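Local coordinates for protein diol-dehydratase (Roseburia inulinivorans, PDB 5I2A) that probably dehydrates 1,2-diols such as 1,2-propanediol as a glycyl radical lyase of the B12-independent type, at residues A[164-169]-A[282-287]; A[287-292]-A[432-437]; A[324-329]-A[343-348]; A[522-527]-A[540-545]. All coordinates share one frame; numbering follows the deposited sequence.

Contact 1 (A[164-169]-A[282-287]); sequences VGHVTV and GHSISP. With EDO (1,2-ethanediol), chain C.
His166 turns its CG anti to the carbonyl carbon (chi1 -68°), whereas His283 keeps CG between backbone N and carbonyl carbon (chi1 62°). These settings lay the two imidazoles alongside one another, their NE2 tips converging on the same ligand atom, at one end of a short, weakly bonded pair of parallel strands, 165-167 and 283-285, deep in this pyruvate formate lyase-like fold. The rings meet obliquely, with His166 CE1 3.5 Å from His283 CD2. Over one face of the His166 ring stands Ser284, whose CB lies 3.5 Å from the ring centroid and close to its normal, a CH-pi contact. His166 ND1 donates in the ring plane to Val164 O at 2.9 Å, which fixes the rotation of the ring and directs NE2 to bound 1,2-ethanediol. His166 NE2 and His283 NE2 are both hydrogen-bonded to O2 of this diol, Ser284 OG donates to its O1, and Asp452 and Glu440 also bind it. The ethanediol probably comes from the crystallisation liquor, yet its place is consistent with a pocket for a diol substrate. Gly165 and Gly282 bring their CA atoms to 3.9 Å of each other. His166 N donates to His283 O at 2.8 Å, and Ser286 N to Val167 O at 3.0 Å. Away from the imidazoles, Val167 CG1 packs on Ile285 CD1, and Thr168 OG1 donates to Ser286 O at 2.7 Å.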
loop_
_atom_site.group_PDB
_atom_site.type_symbol
_atom_site.label_atom_id
_atom_site.label_comp_id
_atom_site.label_asym_id
_atom_site.label_seq_id
_atom_site.Cartn_x
_atom_site.Cartn_y
_atom_site.Cartn_z
ATOM N N VAL A 164 15.247 7.495 -6.495
ATOM C CA VAL A 164 16.183 7.253 -5.405
ATOM C C VAL A 164 17.567 6.898 -5.970
ATOM O O VAL A 164 18.470 7.722 -5.953
ATOM C CB VAL A 164 15.682 6.138 -4.458
ATOM C CG1 VAL A 164 16.702 5.878 -3.354
ATOM C CG2 VAL A 164 14.343 6.549 -3.822
ATOM N N GLY A 165 17.716 5.688 -6.497
ATOM C CA GLY A 165 18.997 5.268 -7.031
ATOM C C GLY A 165 19.963 4.930 -5.905
ATOM O O GLY A 165 19.590 4.202 -4.995
ATOM N N HIS A 166 21.181 5.469 -5.970
ATOM C CA HIS A 166 22.197 5.300 -4.924
ATOM C C HIS A 166 22.389 3.829 -4.586
ATOM O O HIS A 166 22.171 3.389 -3.463
ATOM C CB HIS A 166 21.820 6.120 -3.677
ATOM C CG HIS A 166 21.902 7.590 -3.915
ATOM N ND1 HIS A 166 21.023 8.256 -4.750
ATOM C CD2 HIS A 166 22.807 8.513 -3.513
ATOM C CE1 HIS A 166 21.369 9.526 -4.823
ATOM N NE2 HIS A 166 22.441 9.713 -4.070
ATOM N N VAL A 167 22.783 3.079 -5.596
ATOM C CA VAL A 167 22.884 1.646 -5.481
ATOM C C VAL A 167 23.918 1.115 -6.471
ATOM O O VAL A 167 24.115 1.674 -7.562
ATOM C CB VAL A 167 21.511 0.965 -5.734
ATOM C CG1 VAL A 167 20.995 1.312 -7.125
ATOM C CG2 VAL A 167 21.608 -0.561 -5.565
ATOM N N THR A 168 24.598 0.055 -6.048
ATOM C CA THR A 168 25.380 -0.791 -6.928
ATOM C C THR A 168 24.686 -2.139 -7.036
ATOM O O THR A 168 24.680 -2.951 -6.113
ATOM C CB THR A 168 26.804 -1.013 -6.423
ATOM O OG1 THR A 168 27.496 0.229 -6.414
ATOM C CG2 THR A 168 27.530 -2.021 -7.319
ATOM N N VAL A 169 24.139 -2.362 -8.205
ATOM C CA VAL A 169 23.313 -3.495 -8.496
ATOM C C VAL A 169 24.242 -4.696 -8.817
ATOM O O VAL A 169 25.467 -4.531 -8.904
ATOM C CB VAL A 169 22.392 -3.083 -9.665
ATOM C CG1 VAL A 169 22.946 -3.486 -11.042
ATOM C CG2 VAL A 169 20.971 -3.353 -9.407
ATOM N N GLY A 282 16.660 8.246 -10.263
ATOM C CA GLY A 282 17.622 8.198 -9.170
ATOM C C GLY A 282 19.040 8.235 -9.739
ATOM O O GLY A 282 19.338 7.533 -10.704
ATOM N N HIS A 283 19.901 9.095 -9.206
ATOM C CA HIS A 283 21.286 9.076 -9.666
ATOM C C HIS A 283 22.156 8.282 -8.676
ATOM O O HIS A 283 21.634 7.491 -7.886
ATOM C CB HIS A 283 21.819 10.503 -9.915
ATOM C CG HIS A 283 21.845 11.385 -8.701
ATOM N ND1 HIS A 283 21.112 12.555 -8.611
ATOM C CD2 HIS A 283 22.553 11.298 -7.550
ATOM C CE1 HIS A 283 21.359 13.135 -7.451
ATOM N NE2 HIS A 283 22.227 12.392 -6.787
ATOM N N SER A 284 23.471 8.455 -8.765
ATOM C CA SER A 284 24.435 7.617 -8.039
ATOM C C SER A 284 24.228 6.119 -8.286
ATOM O O SER A 284 24.465 5.290 -7.407
ATOM C CB SER A 284 24.393 7.915 -6.541
ATOM O OG SER A 284 24.806 9.241 -6.316
ATOM N N ILE A 285 23.786 5.784 -9.491
ATOM C CA ILE A 285 23.856 4.421 -9.982
ATOM C C ILE A 285 25.346 4.128 -10.218
ATOM O O ILE A 285 25.950 4.616 -11.190
ATOM C CB ILE A 285 23.026 4.243 -11.270
ATOM C CG1 ILE A 285 21.565 4.624 -11.010
ATOM C CG2 ILE A 285 23.171 2.825 -11.823
ATOM C CD1 ILE A 285 20.889 3.843 -9.854
ATOM N N SER A 286 25.946 3.371 -9.307
ATOM C CA SER A 286 27.398 3.270 -9.248
ATOM C C SER A 286 27.931 1.910 -9.695
ATOM O O SER A 286 27.659 0.886 -9.065
ATOM C CB SER A 286 27.876 3.578 -7.826
ATOM O OG SER A 286 27.408 4.851 -7.411
ATOM N N PRO A 287 28.707 1.904 -10.790
ATOM C CA PRO A 287 29.300 0.671 -11.327
ATOM C C PRO A 287 30.061 -0.142 -10.279
ATOM O O PRO A 287 30.117 -1.359 -10.394
ATOM C CB PRO A 287 30.240 1.187 -12.420
ATOM C CG PRO A 287 29.543 2.425 -12.909
ATOM C CD PRO A 287 28.986 3.064 -11.652
HETATM C C1 EDO C . 25.884 11.516 -3.585
HETATM O O1 EDO C . 25.602 10.127 -3.731
HETATM C C2 EDO C . 25.054 12.267 -4.632
HETATM O O2 EDO C . 23.642 12.212 -4.342
HETATM O O HOH W 1 18.957 10.392 -6.765
#

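Contact 2 (A[287-292]-A[432-437]); sequences PGRFDQ and NYNIIG
Gly288 and Asn434 mark the closest backbone approach, their CA atoms 5.2 Å apart, where a turn leading into helix 290-293 passes the start of strand 434-436. Gly288 has a positive phi, and Arg289 is the centre of an inverse gamma turn, evidenced by Phe290 N donating to Gly288 O at 2.8 Å; Arg289 is also the N-cap of the helix. Asn434 holds CG between its backbone N and carbonyl carbon (chi1 60°), which sets the amide against the bare CA of Gly288, CG to CA being 3.4 Å. Its OD1 is bridged by a water to Arg289 N, while ND2 bonds Thr168 OG1 and, weakly, Ile435 O. The Arg289 chain runs past the strand with CG 3.8 Å from Asn434 CB and CD 3.6 Å from Tyr433 O. A bend at chi3 (76°) then carries the guanidinium to Asn432, where NH1 donates to OD1 at 2.9 Å. That oxygen lies near the guanidinium plane, although the amide itself is turned about 53° from it. Gln292 CG stands over one guanidinium face, toward its rim, and NH2 is held by the carbonyl oxygens of Gly350 and Gln352, so at least three oxygens hold the buried guanidinium. Around the contact, Gly288 makes backbone bonds to Asn346 and Ile348 of strand 346-350, Tyr433 packs on helix 413-422 with its OH bonded to Asp413, and strand 434-436 pairs antiparallel with 440-442.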
loop_
_atom_site.group_PDB
_atom_site.type_symbol
_atom_site.label_atom_id
_atom_site.label_comp_id
_atom_site.label_asym_id
_atom_site.label_seq_id
_atom_site.Cartn_x
_atom_site.Cartn_y
_atom_site.Cartn_z
ATOM N N PRO A 287 28.707 1.904 -10.790
ATOM C CA PRO A 287 29.300 0.671 -11.327
ATOM C C PRO A 287 30.061 -0.142 -10.279
ATOM O O PRO A 287 30.117 -1.359 -10.394
ATOM C CB PRO A 287 30.240 1.187 -12.420
ATOM C CG PRO A 287 29.543 2.425 -12.909
ATOM C CD PRO A 287 28.986 3.064 -11.652
ATOM N N GLY A 288 30.617 0.502 -9.262
ATOM C CA GLY A 288 31.265 -0.255 -8.195
ATOM C C GLY A 288 32.574 -0.903 -8.662
ATOM O O GLY A 288 33.333 -0.279 -9.410
ATOM N N ARG A 289 32.829 -2.143 -8.233
ATOM C CA ARG A 289 34.129 -2.794 -8.464
ATOM C C ARG A 289 34.245 -3.367 -9.886
ATOM O O ARG A 289 34.400 -4.571 -10.082
ATOM C CB ARG A 289 34.367 -3.903 -7.435
ATOM C CG ARG A 289 34.164 -3.473 -5.987
ATOM C CD ARG A 289 34.721 -4.542 -5.047
ATOM N NE ARG A 289 36.180 -4.500 -4.992
ATOM C CZ ARG A 289 36.924 -5.354 -4.296
ATOM N NH1 ARG A 289 36.353 -6.338 -3.597
ATOM N NH2 ARG A 289 38.238 -5.228 -4.299
ATOM N N PHE A 290 34.160 -2.473 -10.860
ATOM C CA PHE A 290 34.218 -2.792 -12.281
ATOM C C PHE A 290 35.492 -3.557 -12.643
ATOM O O PHE A 290 35.437 -4.465 -13.454
ATOM C CB PHE A 290 34.097 -1.480 -13.059
ATOM C CG PHE A 290 34.107 -1.602 -14.554
ATOM C CD1 PHE A 290 35.294 -1.477 -15.263
ATOM C CD2 PHE A 290 32.926 -1.702 -15.262
ATOM C CE1 PHE A 290 35.299 -1.505 -16.644
ATOM C CE2 PHE A 290 32.926 -1.737 -16.646
ATOM C CZ PHE A 290 34.117 -1.645 -17.338
ATOM N N ASP A 291 36.624 -3.221 -12.025
ATOM C CA ASP A 291 37.849 -3.949 -12.331
ATOM C C ASP A 291 37.790 -5.402 -11.838
ATOM O O ASP A 291 38.470 -6.266 -12.386
ATOM C CB ASP A 291 39.091 -3.234 -11.762
ATOM C CG ASP A 291 39.107 -3.174 -10.238
ATOM O OD1 ASP A 291 38.028 -3.237 -9.595
ATOM O OD2 ASP A 291 40.218 -3.026 -9.693
ATOM N N GLN A 292 36.973 -5.671 -10.822
ATOM C CA GLN A 292 36.825 -7.029 -10.326
ATOM C C GLN A 292 35.847 -7.861 -11.168
ATOM O O GLN A 292 36.212 -8.930 -11.640
ATOM C CB GLN A 292 36.378 -7.015 -8.858
ATOM C CG GLN A 292 37.318 -6.233 -7.958
ATOM C CD GLN A 292 38.744 -6.769 -8.013
ATOM O OE1 GLN A 292 38.990 -7.928 -7.690
ATOM N NE2 GLN A 292 39.685 -5.927 -8.439
ATOM N N ASN A 432 34.059 -6.726 0.284
ATOM C CA ASN A 432 33.720 -6.526 -1.106
ATOM C C ASN A 432 33.030 -5.185 -1.339
ATOM O O ASN A 432 32.334 -5.009 -2.331
ATOM C CB ASN A 432 32.830 -7.663 -1.602
ATOM C CG ASN A 432 32.730 -7.688 -3.106
ATOM O OD1 ASN A 432 33.736 -7.564 -3.785
ATOM N ND2 ASN A 432 31.509 -7.791 -3.634
ATOM N N TYR A 433 33.213 -4.233 -0.437
ATOM C CA TYR A 433 32.472 -2.976 -0.573
ATOM C C TYR A 433 32.901 -2.154 -1.790
ATOM O O TYR A 433 34.032 -2.265 -2.288
ATOM C CB TYR A 433 32.603 -2.122 0.696
ATOM C CG TYR A 433 33.859 -1.272 0.779
ATOM C CD1 TYR A 433 33.885 0.021 0.259
ATOM C CD2 TYR A 433 35.009 -1.746 1.399
ATOM C CE1 TYR A 433 35.020 0.809 0.340
ATOM C CE2 TYR A 433 36.161 -0.963 1.479
ATOM C CZ TYR A 433 36.155 0.320 0.942
ATOM O OH TYR A 433 37.280 1.113 1.011
ATOM N N ASN A 434 31.996 -1.314 -2.271
ATOM C CA ASN A 434 32.438 -0.221 -3.120
ATOM C C ASN A 434 31.787 1.072 -2.649
ATOM O O ASN A 434 31.099 1.091 -1.624
ATOM C CB ASN A 434 32.159 -0.500 -4.601
ATOM C CG ASN A 434 30.691 -0.715 -4.905
ATOM O OD1 ASN A 434 30.254 -1.837 -5.126
ATOM N ND2 ASN A 434 29.931 0.373 -4.967
ATOM N N ILE A 435 32.033 2.150 -3.372
ATOM C CA ILE A 435 31.510 3.452 -2.994
ATOM C C ILE A 435 30.295 3.799 -3.868
ATOM O O ILE A 435 30.248 3.474 -5.047
ATOM C CB ILE A 435 32.596 4.547 -3.100
ATOM C CG1 ILE A 435 33.719 4.297 -2.082
ATOM C CG2 ILE A 435 32.009 5.951 -2.891
ATOM C CD1 ILE A 435 33.264 4.271 -0.601
ATOM N N ILE A 436 29.299 4.416 -3.251
ATOM C CA ILE A 436 28.124 4.915 -3.936
ATOM C C ILE A 436 28.250 6.416 -4.077
ATOM O O ILE A 436 28.562 7.093 -3.098
ATOM C CB ILE A 436 26.827 4.605 -3.145
ATOM C CG1 ILE A 436 26.649 3.087 -2.942
ATOM C CG2 ILE A 436 25.611 5.283 -3.800
ATOM C CD1 ILE A 436 26.448 2.286 -4.221
ATOM N N GLY A 437 27.979 6.941 -5.273
ATOM C CA GLY A 437 27.885 8.378 -5.461
ATOM C C GLY A 437 29.164 9.142 -5.135
ATOM O O GLY A 437 30.142 9.061 -5.873
HETATM O O HOH W 2 30.693 -3.971 -7.174
#

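Contact 3 (A[324-329]-A[343-348]); sequences NDLNKC and LFQNLI
Leu326, the first residue of 324-329 to touch 343-348, meets Leu343 with the base of its side chain: its CB is 3.4 Å from Leu343 CD1, tighter than an ordinary van der Waals contact. Its own branch goes past that methyl, and CD1 ends 4.1 Å from Gln345 OE1, the two side chains crossing at about a right angle. The OE1 of Gln345 is bonded to Gln273 NE2 and its NE2 to Leu323 O, which anchors the amide at both ends beside the leucine methyl. Next, Asn327 turns its side chain away and offers backbone alone, with N 3.6 Å from the same Leu343 CD1. Its OD1 curls back to accept from Lys328 N at 2.7 Å, a local bond within the loop beside Leu343 CD1, and its ND2 donates to Arg83 O. Lys328 contributes the base of its chain, CB lying 3.7 Å from Leu343 CD2. With CG anti to the carbonyl carbon (chi1 -72°), Leu343 carries both methyls to the loop and spreads them along an extended piece of backbone, CD1 at Leu326 and Asn327, CD2 at Lys328. Beyond CG the lysine is fully extended, which takes NZ to Ser281 O and to ND1 of His283; it is therefore a second-shell partner of the imidazole that holds the bound ethanediol. The contact joins the loop that follows helix 309-323 to the residues leading into strand 346-350, an edge strand, within this chain, of a five-stranded mixed sheet, paired parallel with 380-385. Helix 262-279 borders it: Trp270 and Gln277 touch Leu326, and Gln277 also touches Leu343.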
loop_
_atom_site.group_PDB
_atom_site.type_symbol
_atom_site.label_atom_id
_atom_site.label_comp_id
_atom_site.label_asym_id
_atom_site.label_seq_id
_atom_site.Cartn_x
_atom_site.Cartn_y
_atom_site.Cartn_z
ATOM N N ASN A 324 29.318 9.740 -19.661
ATOM C CA ASN A 324 29.055 11.176 -19.732
ATOM C C ASN A 324 27.919 11.560 -20.673
ATOM O O ASN A 324 27.515 12.721 -20.719
ATOM C CB ASN A 324 30.324 11.928 -20.143
ATOM C CG ASN A 324 31.396 11.839 -19.098
ATOM O OD1 ASN A 324 31.479 12.683 -18.210
ATOM N ND2 ASN A 324 32.212 10.795 -19.178
ATOM N N ASP A 325 27.393 10.593 -21.415
ATOM C CA ASP A 325 26.273 10.879 -22.321
ATOM C C ASP A 325 24.948 11.015 -21.553
ATOM O O ASP A 325 24.042 11.732 -21.973
ATOM C CB ASP A 325 26.151 9.780 -23.381
ATOM C CG ASP A 325 25.260 10.182 -24.556
ATOM O OD1 ASP A 325 25.033 11.388 -24.777
ATOM O OD2 ASP A 325 24.798 9.273 -25.263
ATOM N N LEU A 326 24.837 10.319 -20.428
ATOM C CA LEU A 326 23.616 10.376 -19.619
ATOM C C LEU A 326 23.587 11.670 -18.803
ATOM O O LEU A 326 24.638 12.210 -18.441
ATOM C CB LEU A 326 23.523 9.140 -18.712
ATOM C CG LEU A 326 23.522 7.785 -19.433
ATOM C CD1 LEU A 326 23.414 6.644 -18.438
ATOM C CD2 LEU A 326 22.396 7.721 -20.463
ATOM N N ASN A 327 22.391 12.198 -18.554
ATOM C CA ASN A 327 22.249 13.464 -17.836
ATOM C C ASN A 327 20.894 13.508 -17.116
ATOM O O ASN A 327 20.078 12.596 -17.249
ATOM C CB ASN A 327 22.404 14.655 -18.813
ATOM C CG ASN A 327 22.874 15.960 -18.132
ATOM O OD1 ASN A 327 22.834 16.113 -16.909
ATOM N ND2 ASN A 327 23.311 16.916 -18.955
ATOM N N LYS A 328 20.662 14.575 -16.364
ATOM C CA LYS A 328 19.474 14.712 -15.548
ATOM C C LYS A 328 19.205 16.182 -15.267
ATOM O O LYS A 328 20.085 16.895 -14.803
ATOM C CB LYS A 328 19.649 13.940 -14.227
ATOM C CG LYS A 328 18.524 14.086 -13.200
ATOM C CD LYS A 328 18.883 13.229 -11.946
ATOM C CE LYS A 328 17.885 13.357 -10.774
ATOM N NZ LYS A 328 18.288 12.414 -9.644
ATOM N N CYS A 329 17.985 16.638 -15.513
ATOM C CA CYS A 329 17.680 18.035 -15.212
ATOM C C CYS A 329 16.985 18.147 -13.865
ATOM O O CYS A 329 15.973 17.502 -13.632
ATOM C CB CYS A 329 16.813 18.667 -16.315
ATOM S SG CYS A 329 16.373 20.393 -15.966
ATOM N N LEU A 343 26.058 12.665 -12.573
ATOM C CA LEU A 343 25.158 11.595 -12.160
ATOM C C LEU A 343 25.819 10.757 -11.056
ATOM O O LEU A 343 25.273 9.735 -10.636
ATOM C CB LEU A 343 24.778 10.714 -13.364
ATOM C CG LEU A 343 23.825 11.401 -14.355
ATOM C CD1 LEU A 343 23.509 10.501 -15.555
ATOM C CD2 LEU A 343 22.550 11.784 -13.638
ATOM N N PHE A 344 27.004 11.200 -10.621
ATOM C CA PHE A 344 27.725 10.594 -9.502
ATOM C C PHE A 344 27.842 9.077 -9.652
ATOM O O PHE A 344 27.503 8.320 -8.746
ATOM C CB PHE A 344 27.022 10.962 -8.182
ATOM C CG PHE A 344 26.683 12.427 -8.093
ATOM C CD1 PHE A 344 27.612 13.337 -7.612
ATOM C CD2 PHE A 344 25.463 12.903 -8.573
ATOM C CE1 PHE A 344 27.315 14.701 -7.574
ATOM C CE2 PHE A 344 25.162 14.267 -8.537
ATOM C CZ PHE A 344 26.077 15.161 -8.027
ATOM N N GLN A 345 28.291 8.651 -10.825
ATOM C CA GLN A 345 28.395 7.243 -11.143
ATOM C C GLN A 345 29.765 6.771 -10.677
ATOM O O GLN A 345 30.768 6.931 -11.375
ATOM C CB GLN A 345 28.175 7.001 -12.641
ATOM C CG GLN A 345 26.768 7.454 -13.135
ATOM C CD GLN A 345 26.618 7.415 -14.659
ATOM O OE1 GLN A 345 25.925 6.555 -15.206
ATOM N NE2 GLN A 345 27.261 8.364 -15.342
ATOM N N ASN A 346 29.798 6.225 -9.467
ATOM C CA ASN A 346 31.065 5.926 -8.837
ATOM C C ASN A 346 31.563 4.545 -9.244
ATOM O O ASN A 346 30.830 3.561 -9.176
ATOM C CB ASN A 346 30.956 6.018 -7.324
ATOM C CG ASN A 346 32.317 6.160 -6.659
ATOM O OD1 ASN A 346 33.123 5.233 -6.663
ATOM N ND2 ASN A 346 32.569 7.324 -6.083
ATOM N N LEU A 347 32.820 4.502 -9.668
ATOM C CA LEU A 347 33.457 3.291 -10.153
ATOM C C LEU A 347 34.801 3.195 -9.470
ATOM O O LEU A 347 35.611 4.127 -9.524
ATOM C CB LEU A 347 33.607 3.306 -11.686
ATOM C CG LEU A 347 34.096 2.030 -12.390
ATOM C CD1 LEU A 347 33.561 1.986 -13.834
ATOM C CD2 LEU A 347 35.608 1.912 -12.406
ATOM N N ILE A 348 35.036 2.065 -8.818
ATOM C CA ILE A 348 36.186 1.945 -7.934
ATOM C C ILE A 348 37.134 0.839 -8.415
ATOM O O ILE A 348 36.704 -0.127 -9.046
ATOM C CB ILE A 348 35.726 1.674 -6.485
ATOM C CG1 ILE A 348 36.806 2.070 -5.472
ATOM C CG2 ILE A 348 35.298 0.233 -6.312
ATOM C CD1 ILE A 348 36.210 2.473 -4.134
#

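Contact 4 (A[522-527]-A[540-545]); sequences APLPFE and SAQEGG
Pro523 and Gln542 bring their CA atoms within 5.4 Å as the link between helices 489-521 and 525-529 passes the loop 540-545, whose 540-543 part is a tight turn closed by Glu543 N on Ser540 O. The arrangement is a local return of the chain: it leaves one helix, makes two short ones and comes back alongside the first link before entering strand 548-556 of the pyruvate formate lyase-like fold. Gln542 spans the gap. Its chain, bent at chi2 (66°), presents the two ends of one amide to different partners. OE1 accepts from Leu524 N at 2.8 Å, a fairly straight bond (154°) whose donor stands well above the amide plane. NE2 donates in its own plane to Glu527 OE1 at 3.2 Å, yet it reaches that oxygen from above the carboxylate plane, and the two flat groups are turned 68° apart. The N-cap residue Leu524 and Glu527, in the first turn of helix 525-529, are thus fastened by a single glutamine. The Leu524 chain crosses the glutamine at about a right angle, with CB 3.7 Å from OE1, and Ala541 CB rests 3.6 Å from Glu527 OE1. The start of the helix is also fixed by Glu279, whose carboxylate oxygens accept from Phe526 N and Glu527 N. Earlier in the link, Pro523 CB meets Ser540 OG at 3.4 Å, while Val49 and Val50 of helix 49-63 touch the same proline. That hydroxyl is itself committed: Glu543 OE1 accepts from Ser540 OG at 2.7 Å and from Ser540 N at 3.1 Å.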
loop_
_atom_site.group_PDB
_atom_site.type_symbol
_atom_site.label_atom_id
_atom_site.label_comp_id
_atom_site.label_asym_id
_atom_site.label_seq_id
_atom_site.Cartn_x
_atom_site.Cartn_y
_atom_site.Cartn_z
ATOM N N ALA A 522 6.121 4.029 -6.340
ATOM C CA ALA A 522 7.204 3.775 -7.285
ATOM C C ALA A 522 8.128 2.590 -6.945
ATOM O O ALA A 522 9.342 2.767 -6.884
ATOM C CB ALA A 522 8.049 5.064 -7.450
ATOM N N PRO A 523 7.558 1.383 -6.747
ATOM C CA PRO A 523 8.410 0.193 -6.653
ATOM C C PRO A 523 9.056 -0.075 -8.011
ATOM O O PRO A 523 8.439 0.192 -9.035
ATOM C CB PRO A 523 7.434 -0.916 -6.270
ATOM C CG PRO A 523 6.138 -0.495 -6.934
ATOM C CD PRO A 523 6.126 1.030 -6.826
ATOM N N LEU A 524 10.286 -0.570 -8.016
ATOM C CA LEU A 524 11.026 -0.744 -9.257
ATOM C C LEU A 524 11.398 -2.193 -9.448
ATOM O O LEU A 524 12.336 -2.681 -8.839
ATOM C CB LEU A 524 12.278 0.125 -9.255
ATOM C CG LEU A 524 12.072 1.607 -8.969
ATOM C CD1 LEU A 524 13.417 2.329 -8.936
ATOM C CD2 LEU A 524 11.143 2.226 -10.021
ATOM N N PRO A 525 10.645 -2.902 -10.287
ATOM C CA PRO A 525 10.945 -4.325 -10.440
ATOM C C PRO A 525 12.295 -4.599 -11.090
ATOM O O PRO A 525 12.901 -5.592 -10.712
ATOM C CB PRO A 525 9.796 -4.846 -11.313
ATOM C CG PRO A 525 9.086 -3.640 -11.807
ATOM C CD PRO A 525 9.357 -2.523 -10.878
ATOM N N PHE A 526 12.778 -3.763 -12.008
ATOM C CA PHE A 526 14.045 -4.131 -12.646
ATOM C C PHE A 526 15.247 -3.900 -11.724
ATOM O O PHE A 526 16.072 -4.801 -11.539
ATOM C CB PHE A 526 14.283 -3.411 -13.988
ATOM C CG PHE A 526 15.460 -3.984 -14.730
ATOM C CD1 PHE A 526 15.419 -5.304 -15.179
ATOM C CD2 PHE A 526 16.630 -3.252 -14.902
ATOM C CE1 PHE A 526 16.512 -5.883 -15.821
ATOM C CE2 PHE A 526 17.731 -3.815 -15.556
ATOM C CZ PHE A 526 17.671 -5.136 -16.009
ATOM N N GLU A 527 15.356 -2.712 -11.142
ATOM C CA GLU A 527 16.399 -2.484 -10.141
ATOM C C GLU A 527 16.315 -3.519 -8.999
ATOM O O GLU A 527 17.335 -4.048 -8.558
ATOM C CB GLU A 527 16.316 -1.069 -9.585
ATOM C CG GLU A 527 17.493 -0.674 -8.690
ATOM C CD GLU A 527 17.256 -0.956 -7.220
ATOM O OE1 GLU A 527 16.095 -1.209 -6.835
ATOM O OE2 GLU A 527 18.237 -0.917 -6.444
ATOM N N SER A 540 9.730 -5.335 -3.663
ATOM C CA SER A 540 10.705 -4.441 -4.238
ATOM C C SER A 540 11.680 -3.913 -3.199
ATOM O O SER A 540 11.429 -3.956 -1.986
ATOM C CB SER A 540 9.996 -3.264 -4.922
ATOM O OG SER A 540 9.506 -2.352 -3.966
ATOM N N ALA A 541 12.797 -3.400 -3.685
ATOM C CA ALA A 541 13.792 -2.796 -2.821
ATOM C C ALA A 541 13.204 -1.569 -2.136
ATOM O O ALA A 541 13.645 -1.169 -1.059
ATOM C CB ALA A 541 15.036 -2.415 -3.632
ATOM N N GLN A 542 12.206 -0.968 -2.775
ATOM C CA GLN A 542 11.610 0.253 -2.257
ATOM C C GLN A 542 10.657 -0.057 -1.090
ATOM O O GLN A 542 10.253 0.848 -0.369
ATOM C CB GLN A 542 10.882 1.009 -3.373
ATOM C CG GLN A 542 11.802 1.526 -4.499
ATOM C CD GLN A 542 12.444 0.408 -5.307
ATOM O OE1 GLN A 542 11.781 -0.549 -5.697
ATOM N NE2 GLN A 542 13.746 0.519 -5.539
ATOM N N GLU A 543 10.341 -1.343 -0.904
ATOM C CA GLU A 543 9.430 -1.814 0.148
ATOM C C GLU A 543 10.087 -2.576 1.302
ATOM O O GLU A 543 9.413 -2.918 2.259
ATOM C CB GLU A 543 8.358 -2.734 -0.454
ATOM C CG GLU A 543 7.404 -2.021 -1.366
ATOM C CD GLU A 543 6.618 -2.984 -2.210
ATOM O OE1 GLU A 543 7.191 -3.547 -3.167
ATOM O OE2 GLU A 543 5.430 -3.186 -1.905
ATOM N N GLY A 544 11.379 -2.875 1.200
ATOM C CA GLY A 544 12.050 -3.653 2.230
ATOM C C GLY A 544 12.647 -4.976 1.754
ATOM O O GLY A 544 13.167 -5.746 2.553
ATOM N N GLY A 545 12.589 -5.239 0.454
ATOM C CA GLY A 545 13.184 -6.442 -0.105
ATOM C C GLY A 545 14.698 -6.623 0.035
ATOM O O GLY A 545 15.184 -7.761 0.056
#

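How the contacts relate
All four contacts are buried, but contacts 1 and 3 lie nearest the chain centre, each about 10 Å away between centres, against about 15 Å for contact 2 and 21 Å for contact 4. Contacts 1, 2 and 3 adjoin. Pro287 belongs to both 1 and 2, Ser286 OG bonds Gly437 N, Ser284 N reaches Leu343 O, and Gly437 O takes Asn346 ND2. Contact 4 stands apart from 2 and 3, touching contact 1 through Val167 and Glu527. Their chemistry differs accordingly: imidazoles that hold a bound ethanediol and a parallel strand pair in 1, a buried arginine in 2, leucine packing in 3, and a bridging glutamine in 4.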